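Local coordinates for metalloregulator ScaR (Streptococcus gordonii, PDB 3HRS), which represses transcription in response to manganese as a homodimeric regulator of the DtxR/MntR family, probably by binding DNA in its metal-loaded form, at residues A[72-77]-A[107-112]; A[149-154]-A[177-182]; A[158-163]-A[206-211]. All blocks are in the same frame, centred on the assembly; numbering follows the deposited sequence.

Contact 1. Residues A[72-77]-A[107-112]; sequences YRKHRL and HFVERL. With SO4 (sulfate ion), chain C.
The short helical segments 72-77 and 107-112 pass each other with axes 10.0 Å apart at closest approach and inclined at 55°, Lys74 lying nearest Val109 and Leu77 nearest Leu112. Val109 is the wedge between them. Its CG1, anti to the backbone N, meets Leu77 CD1 at 3.8 Å, while the other branch, CG2, abuts Lys74 CG at 3.4 Å, so that only the aliphatic root of the lysine packs here and the ammonium group runs off past the contact. One step along, Leu112 CD1 lies against the backbone of Leu77, 3.6 Å from Leu77 O. Beside this apolar seam, Arg73 bends at chi3 (80°) and sets NH2 2.6 Å from Glu110 OE2 in a salt bridge whose hydrogen bond is weak, being bent to 126°. Leu77 CD1 sits over one face of that guanidinium, and Asp113 is a second acidic partner of NH2. On the far side of helix 62-84, Arg76 reaches out in extended form, has Tyr72 CD1 over the centre of one guanidinium face, and donates from NH2 to O4 of a sulfate, probably from the crystallisation liquor, at 3.2 Å. Helix 106-115 also meets the second subunit through His107 and Arg111; this is helix-helix packing within the metal-binding and dimerisation domain of a DtxR/MntR repressor.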
loop_
_atom_site.group_PDB
_atom_site.type_symbol
_atom_site.label_atom_id
_atom_site.label_comp_id
_atom_site.label_asym_id
_atom_site.label_seq_id
_atom_site.Cartn_x
_atom_site.Cartn_y
_atom_site.Cartn_z
ATOM N N TYR A 72 -1.578 -15.797 -2.300
ATOM C CA TYR A 72 -0.170 -16.032 -2.249
ATOM C C TYR A 72 0.549 -15.036 -3.162
ATOM O O TYR A 72 1.624 -14.516 -2.785
ATOM C CB TYR A 72 0.127 -17.489 -2.575
ATOM C CG TYR A 72 0.116 -18.395 -1.358
ATOM C CD1 TYR A 72 1.235 -18.523 -0.558
ATOM C CD2 TYR A 72 -0.992 -19.141 -1.031
ATOM C CE1 TYR A 72 1.241 -19.356 0.540
ATOM C CE2 TYR A 72 -0.995 -19.979 0.072
ATOM C CZ TYR A 72 0.122 -20.084 0.855
ATOM O OH TYR A 72 0.124 -20.918 1.960
ATOM N N ARG A 73 -0.043 -14.733 -4.327
ATOM C CA ARG A 73 0.498 -13.664 -5.188
ATOM C C ARG A 73 0.633 -12.373 -4.412
ATOM O O ARG A 73 1.736 -11.802 -4.318
ATOM C CB ARG A 73 -0.334 -13.409 -6.431
ATOM C CG ARG A 73 0.235 -14.045 -7.665
ATOM C CD ARG A 73 -0.700 -13.871 -8.858
ATOM N NE ARG A 73 -0.600 -12.560 -9.491
ATOM C CZ ARG A 73 0.406 -12.178 -10.276
ATOM N NH1 ARG A 73 1.442 -12.981 -10.515
ATOM N NH2 ARG A 73 0.391 -10.973 -10.816
ATOM N N LYS A 74 -0.484 -11.934 -3.838
ATOM C CA LYS A 74 -0.547 -10.655 -3.137
ATOM C C LYS A 74 0.531 -10.609 -2.069
ATOM O O LYS A 74 1.400 -9.719 -2.066
ATOM C CB LYS A 74 -1.927 -10.469 -2.521
ATOM C CG LYS A 74 -2.309 -9.031 -2.274
ATOM C CD LYS A 74 -3.358 -8.901 -1.175
ATOM C CE LYS A 74 -4.789 -8.909 -1.731
ATOM N NZ LYS A 74 -5.462 -10.215 -1.647
ATOM N N HIS A 75 0.499 -11.614 -1.199
ATOM C CA HIS A 75 1.411 -11.738 -0.075
ATOM C C HIS A 75 2.900 -11.850 -0.444
ATOM O O HIS A 75 3.743 -11.185 0.160
ATOM C CB HIS A 75 1.026 -12.962 0.702
ATOM C CG HIS A 75 1.984 -13.297 1.789
ATOM N ND1 HIS A 75 2.031 -12.597 2.971
ATOM C CD2 HIS A 75 2.926 -14.268 1.881
ATOM C CE1 HIS A 75 2.949 -13.130 3.753
ATOM N NE2 HIS A 75 3.509 -14.142 3.114
ATOM N N ARG A 76 3.221 -12.698 -1.424
ATOM C CA ARG A 76 4.604 -12.802 -1.859
ATOM C C ARG A 76 5.085 -11.611 -2.713
ATOM O O ARG A 76 6.232 -11.223 -2.624
ATOM C CB ARG A 76 4.900 -14.153 -2.526
ATOM C CG ARG A 76 4.868 -15.281 -1.518
ATOM C CD ARG A 76 4.615 -16.678 -2.106
ATOM N NE ARG A 76 4.517 -17.642 -1.010
ATOM C CZ ARG A 76 4.460 -18.964 -1.154
ATOM N NH1 ARG A 76 4.500 -19.521 -2.361
ATOM N NH2 ARG A 76 4.369 -19.734 -0.077
ATOM N N LEU A 77 4.243 -11.019 -3.550
ATOM C CA LEU A 77 4.743 -9.854 -4.269
ATOM C C LEU A 77 4.953 -8.645 -3.320
ATOM O O LEU A 77 5.939 -7.941 -3.428
ATOM C CB LEU A 77 3.878 -9.503 -5.468
ATOM C CG LEU A 77 3.850 -10.469 -6.653
ATOM C CD1 LEU A 77 2.628 -10.214 -7.564
ATOM C CD2 LEU A 77 5.080 -10.313 -7.436
ATOM N N HIS A 107 -5.554 -4.750 -8.576
ATOM C CA HIS A 107 -4.921 -3.985 -9.640
ATOM C C HIS A 107 -3.551 -3.454 -9.172
ATOM O O HIS A 107 -2.605 -3.335 -9.966
ATOM C CB HIS A 107 -5.847 -2.848 -10.095
ATOM C CG HIS A 107 -5.223 -1.890 -11.067
ATOM N ND1 HIS A 107 -4.898 -0.588 -10.725
ATOM C CD2 HIS A 107 -4.902 -2.023 -12.377
ATOM C CE1 HIS A 107 -4.385 0.028 -11.776
ATOM N NE2 HIS A 107 -4.378 -0.819 -12.794
ATOM N N PHE A 108 -3.456 -3.120 -7.889
ATOM C CA PHE A 108 -2.179 -2.739 -7.312
ATOM C C PHE A 108 -1.244 -3.936 -7.484
ATOM O O PHE A 108 -0.135 -3.816 -7.971
ATOM C CB PHE A 108 -2.337 -2.389 -5.823
ATOM C CG PHE A 108 -1.062 -1.932 -5.166
ATOM C CD1 PHE A 108 -0.726 -0.570 -5.129
ATOM C CD2 PHE A 108 -0.188 -2.854 -4.590
ATOM C CE1 PHE A 108 0.458 -0.133 -4.519
ATOM C CE2 PHE A 108 1.010 -2.432 -3.978
ATOM C CZ PHE A 108 1.331 -1.073 -3.940
ATOM N N VAL A 109 -1.722 -5.107 -7.105
ATOM C CA VAL A 109 -0.879 -6.274 -7.136
ATOM C C VAL A 109 -0.437 -6.574 -8.557
ATOM O O VAL A 109 0.711 -6.915 -8.789
ATOM C CB VAL A 109 -1.558 -7.468 -6.456
ATOM C CG1 VAL A 109 -0.697 -8.696 -6.525
ATOM C CG2 VAL A 109 -1.820 -7.127 -5.003
ATOM N N GLU A 110 -1.315 -6.391 -9.522
ATOM C CA GLU A 110 -0.908 -6.640 -10.901
ATOM C C GLU A 110 0.150 -5.648 -11.362
ATOM O O GLU A 110 1.148 -6.045 -11.951
ATOM C CB GLU A 110 -2.100 -6.663 -11.858
ATOM C CG GLU A 110 -2.378 -8.040 -12.438
ATOM C CD GLU A 110 -2.466 -9.135 -11.372
ATOM O OE1 GLU A 110 -3.069 -8.911 -10.297
ATOM O OE2 GLU A 110 -1.939 -10.236 -11.620
ATOM N N ARG A 111 -0.046 -4.366 -11.087
ATOM C CA ARG A 111 0.966 -3.387 -11.492
ATOM C C ARG A 111 2.312 -3.674 -10.787
ATOM O O ARG A 111 3.371 -3.698 -11.426
ATOM C CB ARG A 111 0.481 -1.966 -11.213
ATOM C CG ARG A 111 -0.889 -1.641 -11.811
ATOM C CD ARG A 111 -0.949 -1.983 -13.277
ATOM N NE ARG A 111 0.152 -1.367 -13.997
ATOM C CZ ARG A 111 0.273 -1.349 -15.321
ATOM N NH1 ARG A 111 -0.655 -1.914 -16.089
ATOM N NH2 ARG A 111 1.324 -0.757 -15.879
ATOM N N LEU A 112 2.232 -3.901 -9.474
ATOM C CA LEU A 112 3.354 -4.277 -8.645
ATOM C C LEU A 112 4.160 -5.371 -9.302
ATOM O O LEU A 112 5.375 -5.309 -9.340
ATOM C CB LEU A 112 2.858 -4.802 -7.306
ATOM C CG LEU A 112 3.629 -4.364 -6.060
ATOM C CD1 LEU A 112 3.850 -5.565 -5.190
ATOM C CD2 LEU A 112 4.968 -3.647 -6.390
HETATM S S SO4 C . 4.673 -20.131 3.559
HETATM O O1 SO4 C . 5.934 -20.660 3.020
HETATM O O2 SO4 C . 3.609 -21.064 3.201
HETATM O O3 SO4 C . 4.722 -20.015 5.024
HETATM O O4 SO4 C . 4.402 -18.812 2.963
#

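Contact 2. Residues A[149-154]-A[177-182]; sequences KGDYIL and TIRFLG
Backbone hydrogen bonds come first in this antiparallel pairing of strands 150-154 and 177-182. Gly150 and Phe180 form one hydrogen-bonded pair: Gly150 N donates almost straight (170°) to Phe180 O at 3.0 Å, within the carbonyl plane, and Phe180 N returns a bond of 2.8 Å to Gly150 O from above that carbonyl's plane. Tyr152 and Ile178 form the next, where Ile178 N reaches Tyr152 O at 2.7 Å but the bond from Tyr152 N to Ile178 O is weak, bent to 123°. The non-hydrogen-bonded pairs, Asp151 with Arg179 and Ile153 with Thr177, lie between and beyond them, and CA-H...O contacts from Asp151, Thr177 and Arg179 supplement the bonding.

Apolar packing gathers on the face bearing Tyr152, Ile178 and Phe180. The side chains of Tyr152 and Phe180 run alongside each other, with Tyr152 CD1 4.0 Å from Phe180 CB. Phe180 holds CG anti to its backbone N (chi1 -173°), and Gly182 N lies over one face of its ring. Ile178 CG2 lies 4.2 Å from Tyr152 CB, and Leu154 CB approaches Ile178 CG1. The Tyr152 hydroxyl bonds to Glu148 O.

Charge marks the other, exposed face. Asp151 and Arg179 run alongside each other with their flat groups perpendicular, yet Asp151 OD1 stays 4.4 Å from Arg179 NE, beyond a salt bridge.

Strand 209-212 flanks the first strand and strand 189-194 the second, making this an interior pair of the five-stranded antiparallel sheet of the SH3-like FeoA domain.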
loop_
_atom_site.group_PDB
_atom_site.type_symbol
_atom_site.label_atom_id
_atom_site.label_comp_id
_atom_site.label_asym_id
_atom_site.label_seq_id
_atom_site.Cartn_x
_atom_site.Cartn_y
_atom_site.Cartn_z
ATOM N N LYS A 149 21.725 -38.421 3.205
ATOM C CA LYS A 149 22.517 -37.482 3.995
ATOM C C LYS A 149 23.452 -36.680 3.082
ATOM O O LYS A 149 23.512 -36.923 1.875
ATOM C CB LYS A 149 23.328 -38.213 5.069
ATOM C CG LYS A 149 22.543 -39.240 5.875
ATOM C CD LYS A 149 22.789 -40.668 5.376
ATOM C CE LYS A 149 22.250 -41.696 6.365
ATOM N NZ LYS A 149 22.758 -43.080 6.108
ATOM N N GLY A 150 24.175 -35.724 3.663
ATOM C CA GLY A 150 25.113 -34.905 2.911
ATOM C C GLY A 150 24.678 -33.469 2.628
ATOM O O GLY A 150 23.860 -32.886 3.346
ATOM N N ASP A 151 25.233 -32.899 1.563
ATOM C CA ASP A 151 25.043 -31.491 1.251
ATOM C C ASP A 151 23.645 -31.202 0.711
ATOM O O ASP A 151 23.062 -32.024 0.002
ATOM C CB ASP A 151 26.130 -31.014 0.283
ATOM C CG ASP A 151 27.490 -30.903 0.952
ATOM O OD1 ASP A 151 27.807 -29.818 1.488
ATOM O OD2 ASP A 151 28.244 -31.905 0.943
ATOM N N TYR A 152 23.119 -30.029 1.064
ATOM C CA TYR A 152 21.773 -29.601 0.682
ATOM C C TYR A 152 21.698 -28.069 0.548
ATOM O O TYR A 152 22.387 -27.342 1.268
ATOM C CB TYR A 152 20.758 -30.051 1.733
ATOM C CG TYR A 152 20.179 -31.438 1.534
ATOM C CD1 TYR A 152 20.822 -32.572 2.031
ATOM C CD2 TYR A 152 18.968 -31.614 0.877
ATOM C CE1 TYR A 152 20.282 -33.840 1.859
ATOM C CE2 TYR A 152 18.420 -32.876 0.702
ATOM C CZ TYR A 152 19.081 -33.987 1.193
ATOM O OH TYR A 152 18.524 -35.237 1.019
ATOM N N ILE A 153 20.869 -27.572 -0.369
ATOM C CA ILE A 153 20.555 -26.145 -0.377
ATOM C C ILE A 153 19.326 -25.882 0.479
ATOM O O ILE A 153 18.334 -26.612 0.401
ATOM C CB ILE A 153 20.218 -25.605 -1.767
ATOM C CG1 ILE A 153 20.995 -26.326 -2.863
ATOM C CG2 ILE A 153 20.503 -24.120 -1.827
ATOM C CD1 ILE A 153 20.638 -25.799 -4.264
ATOM N N LEU A 154 19.389 -24.841 1.296
ATOM C CA LEU A 154 18.219 -24.420 2.055
ATOM C C LEU A 154 17.338 -23.578 1.152
ATOM O O LEU A 154 17.492 -22.361 1.084
ATOM C CB LEU A 154 18.638 -23.599 3.261
ATOM C CG LEU A 154 17.481 -23.371 4.212
ATOM C CD1 LEU A 154 16.588 -24.574 4.121
ATOM C CD2 LEU A 154 18.019 -23.189 5.617
ATOM N N THR A 177 24.296 -23.207 2.307
ATOM C CA THR A 177 24.421 -24.634 2.083
ATOM C C THR A 177 24.369 -25.349 3.428
ATOM O O THR A 177 24.730 -24.789 4.466
ATOM C CB THR A 177 25.715 -24.991 1.327
ATOM O OG1 THR A 177 26.078 -23.910 0.454
ATOM C CG2 THR A 177 25.520 -26.269 0.512
ATOM N N ILE A 178 23.920 -26.596 3.399
ATOM C CA ILE A 178 23.508 -27.283 4.603
ATOM C C ILE A 178 23.951 -28.734 4.531
ATOM O O ILE A 178 23.680 -29.415 3.541
ATOM C CB ILE A 178 21.964 -27.188 4.752
ATOM C CG1 ILE A 178 21.586 -25.896 5.479
ATOM C CG2 ILE A 178 21.389 -28.376 5.478
ATOM C CD1 ILE A 178 22.451 -25.619 6.687
ATOM N N ARG A 179 24.664 -29.195 5.559
ATOM C CA ARG A 179 25.000 -30.604 5.661
ATOM C C ARG A 179 24.020 -31.305 6.595
ATOM O O ARG A 179 24.006 -31.049 7.801
ATOM C CB ARG A 179 26.414 -30.796 6.200
ATOM C CG ARG A 179 27.563 -30.396 5.278
ATOM C CD ARG A 179 28.894 -30.762 5.963
ATOM N NE ARG A 179 30.080 -30.319 5.233
ATOM C CZ ARG A 179 31.291 -30.211 5.775
ATOM N NH1 ARG A 179 31.472 -30.504 7.058
ATOM N NH2 ARG A 179 32.321 -29.803 5.040
ATOM N N PHE A 180 23.201 -32.186 6.026
ATOM C CA PHE A 180 22.298 -33.031 6.797
ATOM C C PHE A 180 23.067 -34.227 7.338
ATOM O O PHE A 180 23.697 -34.951 6.570
ATOM C CB PHE A 180 21.173 -33.537 5.899
ATOM C CG PHE A 180 20.096 -34.295 6.631
ATOM C CD1 PHE A 180 19.768 -33.981 7.941
ATOM C CD2 PHE A 180 19.384 -35.296 5.992
ATOM C CE1 PHE A 180 18.761 -34.665 8.606
ATOM C CE2 PHE A 180 18.377 -35.986 6.654
ATOM C CZ PHE A 180 18.065 -35.669 7.959
ATOM N N LEU A 181 23.021 -34.441 8.651
ATOM C CA LEU A 181 23.699 -35.592 9.253
ATOM C C LEU A 181 22.711 -36.694 9.612
ATOM O O LEU A 181 23.056 -37.633 10.314
ATOM C CB LEU A 181 24.485 -35.175 10.495
ATOM C CG LEU A 181 25.441 -34.007 10.267
ATOM C CD1 LEU A 181 25.967 -33.469 11.588
ATOM C CD2 LEU A 181 26.576 -34.434 9.351
ATOM N N GLY A 182 21.477 -36.563 9.135
ATOM C CA GLY A 182 20.461 -37.578 9.347
ATOM C C GLY A 182 19.620 -37.367 10.590
ATOM O O GLY A 182 19.972 -36.603 11.491
#

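Contact 3. Residues A[158-163]-A[206-211]; sequences HDNFDL and AQQIYV. With SO4 (sulfate ion), chain C; SO4 (sulfate ion), chain D.
The turn that leads from strand 150-157 into helix 161-168 of the FeoA domain here meets the start of strand 209-212. His158 carries the contact. Its NE2 lies 2.5 Å from Tyr210 OH in a hydrogen bond that either atom could donate, the two rings set obliquely with planes 49° apart and His158 CD2 at the edge of the tyrosine ring. At the other ring nitrogen, His158 ND1 donates at 2.7 Å to O3 of the sulfate that Arg76 also binds, so both nitrogens are engaged and the rotation of the imidazole is fixed. Sulfate O3 also accepts from Asp159 N at 2.8 Å; two N-H groups thus hold that oxygen, and the negative ion beside ND1 may favour a protonated imidazole. Backbone adds only a weak bond, His158 N to Gln208 O.

Gln208 stretches out beyond CG and lies antiparallel alongside Leu163, with Leu163 CD2 3.7 Å from Gln208 CB; its NE2 is held by Pro204 O. Asn160 is the N-cap of the helix, its OD1 weakly accepting from Asp162 N.

Asp159 OD2 is hydrogen-bonded to His75 in this apo chain. With Glu79, Cys122 and His124, Asp159 marks the zinc site of this protein, empty here, which the contact borders from the FeoA side.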
loop_
_atom_site.group_PDB
_atom_site.type_symbol
_atom_site.label_atom_id
_atom_site.label_comp_id
_atom_site.label_asym_id
_atom_site.label_seq_id
_atom_site.Cartn_x
_atom_site.Cartn_y
_atom_site.Cartn_z
ATOM N N HIS A 158 9.166 -21.459 5.751
ATOM C CA HIS A 158 7.830 -20.914 5.880
ATOM C C HIS A 158 7.938 -19.497 6.387
ATOM O O HIS A 158 8.861 -19.172 7.101
ATOM C CB HIS A 158 6.967 -21.780 6.812
ATOM C CG HIS A 158 6.216 -22.857 6.095
ATOM N ND1 HIS A 158 4.975 -22.647 5.532
ATOM C CD2 HIS A 158 6.542 -24.143 5.821
ATOM C CE1 HIS A 158 4.564 -23.763 4.952
ATOM N NE2 HIS A 158 5.497 -24.684 5.111
ATOM N N ASP A 159 6.980 -18.661 6.017
ATOM C CA ASP A 159 7.035 -17.232 6.303
ATOM C C ASP A 159 6.997 -16.870 7.795
ATOM O O ASP A 159 7.494 -15.825 8.189
ATOM C CB ASP A 159 5.904 -16.517 5.560
ATOM C CG ASP A 159 6.408 -15.352 4.762
ATOM O OD1 ASP A 159 7.509 -14.868 5.094
ATOM O OD2 ASP A 159 5.738 -14.939 3.795
ATOM N N ASN A 160 6.389 -17.730 8.606
ATOM C CA ASN A 160 6.287 -17.566 10.062
ATOM C C ASN A 160 7.354 -16.683 10.798
ATOM O O ASN A 160 8.562 -16.998 10.838
ATOM C CB ASN A 160 6.204 -18.962 10.689
ATOM C CG ASN A 160 5.847 -18.927 12.152
ATOM O OD1 ASN A 160 5.267 -17.953 12.640
ATOM N ND2 ASN A 160 6.188 -19.996 12.869
ATOM N N PHE A 161 6.889 -15.599 11.416
ATOM C CA PHE A 161 7.774 -14.626 12.051
ATOM C C PHE A 161 8.605 -15.217 13.186
ATOM O O PHE A 161 9.725 -14.750 13.478
ATOM C CB PHE A 161 6.979 -13.413 12.567
ATOM C CG PHE A 161 7.795 -12.482 13.426
ATOM C CD1 PHE A 161 8.932 -11.874 12.926
ATOM C CD2 PHE A 161 7.434 -12.230 14.738
ATOM C CE1 PHE A 161 9.695 -11.031 13.719
ATOM C CE2 PHE A 161 8.189 -11.391 15.531
ATOM C CZ PHE A 161 9.324 -10.789 15.021
ATOM N N ASP A 162 8.049 -16.222 13.849
ATOM C CA ASP A 162 8.770 -16.838 14.943
ATOM C C ASP A 162 9.814 -17.774 14.363
ATOM O O ASP A 162 10.944 -17.847 14.846
ATOM C CB ASP A 162 7.816 -17.558 15.893
ATOM C CG ASP A 162 7.218 -16.622 16.935
ATOM O OD1 ASP A 162 6.317 -17.065 17.685
ATOM O OD2 ASP A 162 7.652 -15.446 17.002
ATOM N N LEU A 163 9.442 -18.463 13.294
ATOM C CA LEU A 163 10.378 -19.342 12.622
ATOM C C LEU A 163 11.529 -18.531 12.063
ATOM O O LEU A 163 12.684 -18.895 12.268
ATOM C CB LEU A 163 9.686 -20.112 11.506
ATOM C CG LEU A 163 10.570 -21.052 10.704
ATOM C CD1 LEU A 163 11.105 -22.106 11.622
ATOM C CD2 LEU A 163 9.781 -21.689 9.563
ATOM N N ALA A 206 12.115 -28.963 11.571
ATOM C CA ALA A 206 12.625 -29.625 10.370
ATOM C C ALA A 206 11.517 -29.749 9.335
ATOM O O ALA A 206 11.763 -29.847 8.133
ATOM C CB ALA A 206 13.185 -30.992 10.711
ATOM N N GLN A 207 10.295 -29.731 9.840
ATOM C CA GLN A 207 9.086 -29.894 9.062
ATOM C C GLN A 207 8.827 -28.638 8.223
ATOM O O GLN A 207 8.119 -28.677 7.209
ATOM C CB GLN A 207 7.951 -30.094 10.058
ATOM C CG GLN A 207 6.667 -30.687 9.531
ATOM C CD GLN A 207 5.556 -30.593 10.569
ATOM O OE1 GLN A 207 4.508 -31.225 10.436
ATOM N NE2 GLN A 207 5.789 -29.795 11.615
ATOM N N GLN A 208 9.421 -27.526 8.650
ATOM C CA GLN A 208 9.119 -26.204 8.108
ATOM C C GLN A 208 10.223 -25.641 7.225
ATOM O O GLN A 208 10.155 -24.504 6.779
ATOM C CB GLN A 208 8.910 -25.225 9.254
ATOM C CG GLN A 208 7.555 -25.272 9.903
ATOM C CD GLN A 208 7.531 -24.451 11.170
ATOM O OE1 GLN A 208 6.862 -23.422 11.247
ATOM N NE2 GLN A 208 8.286 -24.890 12.167
ATOM N N ILE A 209 11.255 -26.432 7.002
ATOM C CA ILE A 209 12.420 -25.996 6.267
ATOM C C ILE A 209 12.505 -26.861 5.023
ATOM O O ILE A 209 12.375 -28.091 5.098
ATOM C CB ILE A 209 13.650 -26.223 7.129
ATOM C CG1 ILE A 209 13.782 -25.099 8.140
ATOM C CG2 ILE A 209 14.901 -26.359 6.291
ATOM C CD1 ILE A 209 14.582 -25.531 9.337
ATOM N N TYR A 210 12.709 -26.242 3.874
ATOM C CA TYR A 210 12.667 -26.998 2.637
ATOM C C TYR A 210 14.031 -27.027 1.977
ATOM O O TYR A 210 14.655 -25.971 1.802
ATOM C CB TYR A 210 11.647 -26.375 1.693
ATOM C CG TYR A 210 10.244 -26.424 2.212
ATOM C CD1 TYR A 210 9.848 -25.613 3.265
ATOM C CD2 TYR A 210 9.302 -27.281 1.645
ATOM C CE1 TYR A 210 8.544 -25.644 3.735
ATOM C CE2 TYR A 210 8.001 -27.325 2.108
ATOM C CZ TYR A 210 7.628 -26.504 3.150
ATOM O OH TYR A 210 6.345 -26.553 3.617
ATOM N N VAL A 211 14.484 -28.223 1.599
ATOM C CA VAL A 211 15.807 -28.372 0.996
ATOM C C VAL A 211 15.820 -29.088 -0.353
ATOM O O VAL A 211 14.827 -29.679 -0.775
ATOM C CB VAL A 211 16.738 -29.120 1.917
ATOM C CG1 VAL A 211 16.870 -28.367 3.222
ATOM C CG2 VAL A 211 16.219 -30.550 2.136
HETATM S S SO4 C . 4.673 -20.131 3.559
HETATM O O1 SO4 C . 5.934 -20.660 3.020
HETATM O O2 SO4 C . 3.609 -21.064 3.201
HETATM O O3 SO4 C . 4.722 -20.015 5.024
HETATM O O4 SO4 C . 4.402 -18.812 2.963
HETATM S S SO4 D . 3.294 -14.206 11.113
HETATM O O1 SO4 D . 2.304 -13.162 11.361
HETATM O O2 SO4 D . 4.572 -13.558 10.827
HETATM O O3 SO4 D . 3.382 -15.074 12.289
HETATM O O4 SO4 D . 2.903 -15.006 9.953
#

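In the fold
From the N-terminal DNA-binding region the chain enters helix 62-84, and contact 1 closes the first loop, bringing helix 106-115 back onto it across 29 mostly helical residues. The chain then passes into the FeoA domain, where contacts 2 and 3 cross: 149-154 and 158-163 come first, then their partners 177-182 and 206-211 in the same order. Strand 150-157 lies between strands 177-184 and 209-212, so Tyr152 and Leu154 of contact 2 pack against Val211 and Ile209 of contact 3. Contacts 1 and 2 do not touch, their nearest atoms about 13 Å apart. Contacts 1 and 3 meet across the domain boundary, through His75 with Asp159 and a shared sulfate.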